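Local coordinates for putative uncharacterized protein (Staphylococcus aureus, PDB 3R2T), which is a superantigen-like protein of the staphylococcal/streptococcal toxin family, probably secreted by this bacterium and of undetermined function, with an OB-fold domain joined to a beta-grasp domain, at residues E73-S78 against G117-A122; Q100-G105 against R132-S137. All coordinates share one frame; numbering follows the deposited sequence.

Contact 1. Residues E73-S78 against G117-A122; sequences ELTNVS and GLDVFA
A first torsion of -75° sets the carboxylate of Asp-119 beside its own backbone N and within reach of segment 73-78, where OD1 accepts the Asn-76 N-H nearly end-on along the C-O bond (N to OD1 3.2 Å); OD2 forms a salt bridge with Lys-177. Thr-75 lies alongside and points the same way; its CG2, placed opposite the backbone N, comes to 3.1 Å from Asp-119 OD1. Val-77 CG2 sits between backbone N and carbonyl carbon, where it lies 3.4 Å from Leu-118 CB, tighter than usual van der Waals contact, and 3.8 Å from Val-120 CG2. Asn-76, at a phi of 47°, and Val-77 both face Leu-118 in a G1 beta bulge that shifts the antiparallel register by one residue. Leu-118 O takes the Val-77 N-H on a lone pair (N to O 2.7 Å), whereas Asn-76 N meets this oxygen at a poor angle and bonds to the carboxylate instead. At the bulge a water accepts from Gly-117 N, donates to Asn-76 OD1 and is also hydrogen-bonded to Ser-78 OG. At the other end Glu-73 CG meets the Phe-121 ring edge at 3.9 Å, while Glu-73 OE2 forms a salt bridge with Lys-188 of helix 182-197. Leu-74 and Val-120 face Phe-92 of strand 87-92 together with strand 99-102, and strand 118-122 is also hydrogen-bonded to strand 133-141.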
ATOM      1  N   GLU A  73     -17.941  -8.018  -5.262  1.00 45.42           N
ATOM      2  CA  GLU A  73     -19.017  -7.236  -4.674  1.00 46.06           C
ATOM      3  C   GLU A  73     -19.434  -7.868  -3.349  1.00 46.54           C
ATOM      4  O   GLU A  73     -19.983  -8.957  -3.316  1.00 48.13           O
ATOM      5  CB  GLU A  73     -20.217  -7.169  -5.610  1.00 47.21           C
ATOM      6  CG  GLU A  73     -19.939  -6.459  -6.926  1.00 50.51           C
ATOM      7  CD  GLU A  73     -21.113  -6.521  -7.870  1.00 54.45           C
ATOM      8  OE1 GLU A  73     -22.263  -6.659  -7.393  1.00 55.49           O
ATOM      9  OE2 GLU A  73     -20.884  -6.438  -9.096  1.00 58.54           O
ATOM     10  N   LEU A  74     -19.175  -7.153  -2.264  1.00 45.90           N
ATOM     11  CA  LEU A  74     -19.486  -7.611  -0.928  1.00 47.14           C
ATOM     12  C   LEU A  74     -20.667  -6.788  -0.435  1.00 46.54           C
ATOM     13  O   LEU A  74     -20.744  -5.589  -0.710  1.00 44.34           O
ATOM     14  CB  LEU A  74     -18.246  -7.425  -0.079  1.00 47.90           C
ATOM     15  CG  LEU A  74     -17.094  -8.066  -0.886  1.00 50.16           C
ATOM     16  CD1 LEU A  74     -15.731  -7.597  -0.466  1.00 55.46           C
ATOM     17  CD2 LEU A  74     -17.224  -9.589  -0.884  1.00 52.42           C
ATOM     18  N   THR A  75     -21.594  -7.419   0.277  1.00 47.20           N
ATOM     19  CA  THR A  75     -22.790  -6.714   0.711  1.00 49.19           C
ATOM     20  C   THR A  75     -23.128  -6.906   2.182  1.00 50.53           C
ATOM     21  O   THR A  75     -22.837  -7.947   2.758  1.00 50.02           O
ATOM     22  CB  THR A  75     -24.003  -7.167  -0.136  1.00 50.73           C
ATOM     23  OG1 THR A  75     -23.675  -7.059  -1.534  1.00 56.45           O
ATOM     24  CG2 THR A  75     -25.230  -6.313   0.158  1.00 51.12           C
ATOM     25  N   ASN A  76     -23.760  -5.875   2.759  1.00 51.10           N
ATOM     26  CA  ASN A  76     -24.193  -5.855   4.151  1.00 53.26           C
ATOM     27  C   ASN A  76     -23.092  -6.324   5.086  1.00 54.36           C
ATOM     28  O   ASN A  76     -23.296  -7.218   5.913  1.00 55.89           O
ATOM     29  CB  ASN A  76     -25.468  -6.692   4.342  1.00 55.69           C
ATOM     30  CG  ASN A  76     -26.117  -6.483   5.727  1.00 58.32           C
ATOM     31  OD1 ASN A  76     -25.911  -5.458   6.379  1.00 54.72           O
ATOM     32  ND2 ASN A  76     -26.895  -7.454   6.165  1.00 57.96           N
ATOM     33  N   VAL A  77     -21.922  -5.709   4.933  1.00 53.21           N
ATOM     34  CA  VAL A  77     -20.749  -6.014   5.739  1.00 54.16           C
ATOM     35  C   VAL A  77     -20.674  -5.092   6.944  1.00 54.41           C
ATOM     36  O   VAL A  77     -21.123  -3.938   6.899  1.00 53.43           O
ATOM     37  CB  VAL A  77     -19.419  -5.834   4.938  1.00 53.00           C
ATOM     38  CG1 VAL A  77     -19.324  -6.841   3.831  1.00 55.55           C
ATOM     39  CG2 VAL A  77     -19.311  -4.431   4.395  1.00 49.59           C
ATOM     40  N   SER A  78     -20.089  -5.618   8.013  1.00 55.36           N
ATOM     41  CA  SER A  78     -19.910  -4.888   9.259  1.00 57.64           C
ATOM     42  C   SER A  78     -18.418  -4.706   9.468  1.00 57.58           C
ATOM     43  O   SER A  78     -17.636  -5.642   9.265  1.00 57.93           O
ATOM     44  CB  SER A  78     -20.475  -5.680  10.451  1.00 59.51           C
ATOM     45  OG  SER A  78     -21.846  -6.017  10.272  1.00 62.37           O
ATOM     46  N   GLY A 117     -24.191  -2.500   7.812  1.00 49.19           N
ATOM     47  CA  GLY A 117     -24.852  -2.210   6.555  1.00 47.77           C
ATOM     48  C   GLY A 117     -24.005  -1.627   5.452  1.00 44.88           C
ATOM     49  O   GLY A 117     -24.464  -0.775   4.720  1.00 44.14           O
ATOM     50  N   LEU A 118     -22.781  -2.095   5.300  1.00 44.80           N
ATOM     51  CA  LEU A 118     -21.937  -1.553   4.248  1.00 43.56           C
ATOM     52  C   LEU A 118     -21.829  -2.458   3.024  1.00 43.47           C
ATOM     53  O   LEU A 118     -21.986  -3.662   3.129  1.00 44.73           O
ATOM     54  CB  LEU A 118     -20.537  -1.320   4.779  1.00 43.78           C
ATOM     55  CG  LEU A 118     -20.306  -0.337   5.908  1.00 42.81           C
ATOM     56  CD1 LEU A 118     -18.861  -0.482   6.414  1.00 40.36           C
ATOM     57  CD2 LEU A 118     -20.605   1.075   5.441  1.00 40.75           C
ATOM     58  N   ASP A 119     -21.599  -1.848   1.859  1.00 43.64           N
ATOM     59  CA  ASP A 119     -21.337  -2.583   0.603  1.00 42.36           C
ATOM     60  C   ASP A 119     -19.911  -2.210   0.245  1.00 41.76           C
ATOM     61  O   ASP A 119     -19.435  -1.120   0.574  1.00 41.25           O
ATOM     62  CB  ASP A 119     -22.288  -2.222  -0.545  1.00 42.15           C
ATOM     63  CG  ASP A 119     -23.689  -2.822  -0.377  1.00 46.05           C
ATOM     64  OD1 ASP A 119     -23.915  -3.593   0.583  1.00 51.72           O
ATOM     65  OD2 ASP A 119     -24.564  -2.538  -1.224  1.00 46.63           O
ATOM     66  N   VAL A 120     -19.215  -3.118  -0.413  1.00 41.49           N
ATOM     67  CA  VAL A 120     -17.844  -2.872  -0.759  1.00 39.88           C
ATOM     68  C   VAL A 120     -17.546  -3.437  -2.111  1.00 39.05           C
ATOM     69  O   VAL A 120     -17.830  -4.616  -2.370  1.00 38.01           O
ATOM     70  CB  VAL A 120     -16.892  -3.546   0.258  1.00 42.51           C
ATOM     71  CG1 VAL A 120     -15.435  -3.390  -0.167  1.00 36.82           C
ATOM     72  CG2 VAL A 120     -17.121  -3.002   1.683  1.00 42.12           C
ATOM     73  N   PHE A 121     -17.011  -2.584  -2.992  1.00 37.35           N
ATOM     74  CA  PHE A 121     -16.593  -3.018  -4.296  1.00 37.00           C
ATOM     75  C   PHE A 121     -15.090  -3.076  -4.147  1.00 36.92           C
ATOM     76  O   PHE A 121     -14.475  -2.088  -3.815  1.00 38.06           O
ATOM     77  CB  PHE A 121     -17.018  -2.046  -5.393  1.00 38.30           C
ATOM     78  CG  PHE A 121     -16.636  -2.515  -6.769  1.00 40.98           C
ATOM     79  CD1 PHE A 121     -17.399  -3.480  -7.420  1.00 44.07           C
ATOM     80  CD2 PHE A 121     -15.511  -2.013  -7.404  1.00 40.06           C
ATOM     81  CE1 PHE A 121     -17.038  -3.936  -8.691  1.00 44.58           C
ATOM     82  CE2 PHE A 121     -15.146  -2.463  -8.662  1.00 40.71           C
ATOM     83  CZ  PHE A 121     -15.903  -3.432  -9.304  1.00 42.55           C
ATOM     84  N   ALA A 122     -14.509  -4.242  -4.370  1.00 37.79           N
ATOM     85  CA  ALA A 122     -13.076  -4.449  -4.183  1.00 38.04           C
ATOM     86  C   ALA A 122     -12.376  -4.950  -5.427  1.00 38.69           C
ATOM     87  O   ALA A 122     -12.924  -5.756  -6.177  1.00 37.47           O
ATOM     88  CB  ALA A 122     -12.849  -5.448  -3.027  1.00 39.12           C
TER
HETATM   89  O   HOH W   1     -23.599  -5.450   8.357  1.00 27.13           O

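Contact 2. Residues Q100-G105 against R132-S137; sequences QVFLLG and RIFSVS
Gln-100 to Phe-102 run parallel to Phe-134 to Val-136, in the parallel strand pairing that closes the barrel of an OB fold. Four backbone hydrogen bonds join them, alternating in direction: Gln-100 and Phe-102 donate to Ile-133 O and Ser-135 O, and their own carbonyls accept from Ser-135 and Ser-137. The Phe-102 bond is the shortest, 2.7 Å from its N to Ser-135 O, and that oxygen also lies in the plane of the Phe-102 ring, at its edge.

Among flat groups, the Gln-100 amide is stacked on the Phe-134 ring, planes 25° apart. Its extended chain, with CG anti to the backbone N (chi1 -180°), carries NE2 over one ring face, offset toward the rim and 3.7 Å from Phe-134 CZ. The rings of Phe-102 and Phe-134 meet obliquely at 44°, with Phe-102 CE2 3.3 Å from Phe-134 CD2. Beyond them, Phe-148 of the second subunit meets Phe-102 edge-to-face, and Phe-174 of that subunit packs on Phe-134.

Apolar and polar contacts finish the pair. Just after an inverse gamma turn centred on Leu-103, Leu-104 CG rests 4.1 Å from Val-136 CG1. Ser-137 OG is hydrogen-bonded to Asp-107 OD2 and lies 3.5 Å from Phe-102 O.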
ATOM      1  N   GLN A 100      -8.999  -6.558   2.860  1.00 50.35           N
ATOM      2  CA  GLN A 100      -8.396  -5.460   3.603  1.00 50.48           C
ATOM      3  C   GLN A 100      -8.514  -4.212   2.744  1.00 47.63           C
ATOM      4  O   GLN A 100      -7.781  -4.037   1.778  1.00 46.77           O
ATOM      5  CB  GLN A 100      -6.942  -5.747   3.946  1.00 52.13           C
ATOM      6  CG  GLN A 100      -6.275  -4.627   4.723  1.00 52.11           C
ATOM      7  CD  GLN A 100      -5.003  -5.078   5.403  1.00 56.03           C
ATOM      8  OE1 GLN A 100      -4.957  -6.167   5.977  1.00 56.47           O
ATOM      9  NE2 GLN A 100      -3.974  -4.239   5.369  1.00 53.47           N
ATOM     10  N   VAL A 101      -9.445  -3.355   3.130  1.00 46.34           N
ATOM     11  CA  VAL A 101      -9.764  -2.151   2.405  1.00 44.64           C
ATOM     12  C   VAL A 101      -9.107  -0.942   2.997  1.00 44.77           C
ATOM     13  O   VAL A 101      -9.379  -0.553   4.145  1.00 43.80           O
ATOM     14  CB  VAL A 101     -11.279  -1.913   2.419  1.00 45.22           C
ATOM     15  CG1 VAL A 101     -11.630  -0.644   1.638  1.00 40.22           C
ATOM     16  CG2 VAL A 101     -11.992  -3.147   1.854  1.00 45.02           C
ATOM     17  N   PHE A 102      -8.252  -0.328   2.190  1.00 43.45           N
ATOM     18  CA  PHE A 102      -7.532   0.853   2.603  1.00 43.24           C
ATOM     19  C   PHE A 102      -8.405   2.074   2.367  1.00 43.48           C
ATOM     20  O   PHE A 102      -8.830   2.329   1.237  1.00 42.60           O
ATOM     21  CB  PHE A 102      -6.234   0.957   1.820  1.00 42.75           C
ATOM     22  CG  PHE A 102      -5.205  -0.080   2.209  1.00 41.81           C
ATOM     23  CD1 PHE A 102      -4.084   0.284   2.922  1.00 42.07           C
ATOM     24  CD2 PHE A 102      -5.377  -1.425   1.892  1.00 40.03           C
ATOM     25  CE1 PHE A 102      -3.125  -0.667   3.286  1.00 45.04           C
ATOM     26  CE2 PHE A 102      -4.432  -2.374   2.259  1.00 41.35           C
ATOM     27  CZ  PHE A 102      -3.303  -1.993   2.955  1.00 45.04           C
ATOM     28  N   LEU A 103      -8.657   2.825   3.436  1.00 43.94           N
ATOM     29  CA  LEU A 103      -9.481   4.022   3.374  1.00 43.55           C
ATOM     30  C   LEU A 103      -8.582   5.210   3.036  1.00 44.81           C
ATOM     31  O   LEU A 103      -8.198   5.982   3.918  1.00 46.03           O
ATOM     32  CB  LEU A 103     -10.158   4.238   4.722  1.00 43.72           C
ATOM     33  CG  LEU A 103     -10.975   3.036   5.213  1.00 45.41           C
ATOM     34  CD1 LEU A 103     -11.501   3.219   6.638  1.00 44.81           C
ATOM     35  CD2 LEU A 103     -12.097   2.728   4.239  1.00 42.54           C
ATOM     36  N   LEU A 104      -8.283   5.374   1.752  1.00 44.30           N
ATOM     37  CA  LEU A 104      -7.350   6.417   1.292  1.00 45.33           C
ATOM     38  C   LEU A 104      -7.921   7.757   0.800  1.00 45.87           C
ATOM     39  O   LEU A 104      -7.148   8.643   0.452  1.00 47.37           O
ATOM     40  CB  LEU A 104      -6.440   5.852   0.176  1.00 44.00           C
ATOM     41  CG  LEU A 104      -5.635   4.571   0.457  1.00 46.64           C
ATOM     42  CD1 LEU A 104      -4.578   4.363  -0.654  1.00 45.38           C
ATOM     43  CD2 LEU A 104      -4.934   4.579   1.821  1.00 45.85           C
ATOM     44  N   GLY A 105      -9.233   7.936   0.759  1.00 46.02           N
ATOM     45  CA  GLY A 105      -9.789   9.207   0.263  1.00 47.05           C
ATOM     46  C   GLY A 105     -10.617   9.935   1.302  1.00 49.36           C
ATOM     47  O   GLY A 105     -10.138  10.203   2.386  1.00 50.34           O
ATOM     48  N   ARG A 132      -5.167 -12.643   1.578  1.00 59.59           N
ATOM     49  CA  ARG A 132      -5.977 -11.451   1.839  1.00 55.80           C
ATOM     50  C   ARG A 132      -5.771 -10.422   0.712  1.00 52.69           C
ATOM     51  O   ARG A 132      -4.661 -10.076   0.341  1.00 51.86           O
ATOM     52  CB  ARG A 132      -5.698 -10.870   3.232  1.00 56.49           C
ATOM     53  CG  ARG A 132      -6.660  -9.751   3.650  1.00 54.64           C
ATOM     54  CD  ARG A 132      -6.466  -9.323   5.110  1.00 54.64           C
ATOM     55  NE  ARG A 132      -6.750 -10.396   6.067  1.00 58.37           N
ATOM     56  CZ  ARG A 132      -7.964 -10.718   6.525  1.00 59.94           C
ATOM     57  NH1 ARG A 132      -9.058 -10.070   6.122  1.00 57.57           N
ATOM     58  NH2 ARG A 132      -8.093 -11.709   7.389  1.00 62.55           N
ATOM     59  N   ILE A 133      -6.885  -9.948   0.188  1.00 50.52           N
ATOM     60  CA  ILE A 133      -6.923  -9.035  -0.936  1.00 48.75           C
ATOM     61  C   ILE A 133      -6.897  -7.574  -0.509  1.00 46.71           C
ATOM     62  O   ILE A 133      -7.818  -7.102   0.157  1.00 47.10           O
ATOM     63  CB  ILE A 133      -8.213  -9.307  -1.744  1.00 47.59           C
ATOM     64  CG1 ILE A 133      -8.215 -10.774  -2.227  1.00 52.74           C
ATOM     65  CG2 ILE A 133      -8.317  -8.358  -2.900  1.00 43.43           C
ATOM     66  CD1 ILE A 133      -9.572 -11.280  -2.760  1.00 52.13           C
ATOM     67  N   PHE A 134      -5.846  -6.869  -0.912  1.00 45.65           N
ATOM     68  CA  PHE A 134      -5.678  -5.449  -0.599  1.00 44.92           C
ATOM     69  C   PHE A 134      -6.382  -4.598  -1.645  1.00 43.77           C
ATOM     70  O   PHE A 134      -6.022  -4.636  -2.818  1.00 44.48           O
ATOM     71  CB  PHE A 134      -4.189  -5.091  -0.583  1.00 46.19           C
ATOM     72  CG  PHE A 134      -3.453  -5.502   0.678  1.00 47.65           C
ATOM     73  CD1 PHE A 134      -3.761  -6.671   1.355  1.00 48.27           C
ATOM     74  CD2 PHE A 134      -2.375  -4.752   1.120  1.00 50.99           C
ATOM     75  CE1 PHE A 134      -3.052  -7.047   2.500  1.00 52.33           C
ATOM     76  CE2 PHE A 134      -1.650  -5.122   2.257  1.00 53.70           C
ATOM     77  CZ  PHE A 134      -1.993  -6.276   2.949  1.00 55.28           C
ATOM     78  N   SER A 135      -7.354  -3.811  -1.213  1.00 42.48           N
ATOM     79  CA  SER A 135      -8.107  -2.955  -2.110  1.00 41.76           C
ATOM     80  C   SER A 135      -8.290  -1.572  -1.484  1.00 40.76           C
ATOM     81  O   SER A 135      -8.157  -1.412  -0.254  1.00 41.20           O
ATOM     82  CB  SER A 135      -9.466  -3.583  -2.421  1.00 40.79           C
ATOM     83  OG  SER A 135     -10.181  -2.839  -3.395  1.00 45.61           O
ATOM     84  N   VAL A 136      -8.603  -0.590  -2.336  1.00 39.52           N
ATOM     85  CA  VAL A 136      -8.773   0.801  -1.912  1.00 39.55           C
ATOM     86  C   VAL A 136     -10.208   1.310  -1.921  1.00 39.30           C
ATOM     87  O   VAL A 136     -10.866   1.283  -2.942  1.00 39.84           O
ATOM     88  CB  VAL A 136      -7.981   1.756  -2.818  1.00 40.13           C
ATOM     89  CG1 VAL A 136      -8.213   3.199  -2.400  1.00 37.68           C
ATOM     90  CG2 VAL A 136      -6.487   1.406  -2.800  1.00 39.61           C
ATOM     91  N   SER A 137     -10.675   1.775  -0.767  1.00 38.90           N
ATOM     92  CA  SER A 137     -12.003   2.374  -0.628  1.00 39.16           C
ATOM     93  C   SER A 137     -13.132   1.549  -1.276  1.00 38.73           C
ATOM     94  O   SER A 137     -13.212   0.335  -1.050  1.00 39.56           O
ATOM     95  CB  SER A 137     -11.938   3.794  -1.154  1.00 39.15           C
ATOM     96  OG  SER A 137     -10.921   4.506  -0.469  1.00 43.32           O
TER

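Overall arrangement
From the N terminus, the chain passes 73-78, then 100-105, then 117-122 and finally 132-137, so the two contacts cross: each loop opens before the other closes. Contact 1 closes the loop from the first barrel strand through strands 82-84, 87-92, 99-102 and 115-116; contact 2 closes the one that runs through strands 115-116, 118-122 and 126-127. Strand 118-122 pairs with both 72-79 and 133-141, and the latter pairs with 99-102, so together the contacts link these four in one run of neighbouring strands in the OB-fold domain. They meet where Ala-122 CA lies 3.4 Å from Ser-135 OG and, over the intervening strand 133-141, where Val-120 CG1 lies 4.0 Å from Val-101 CG2.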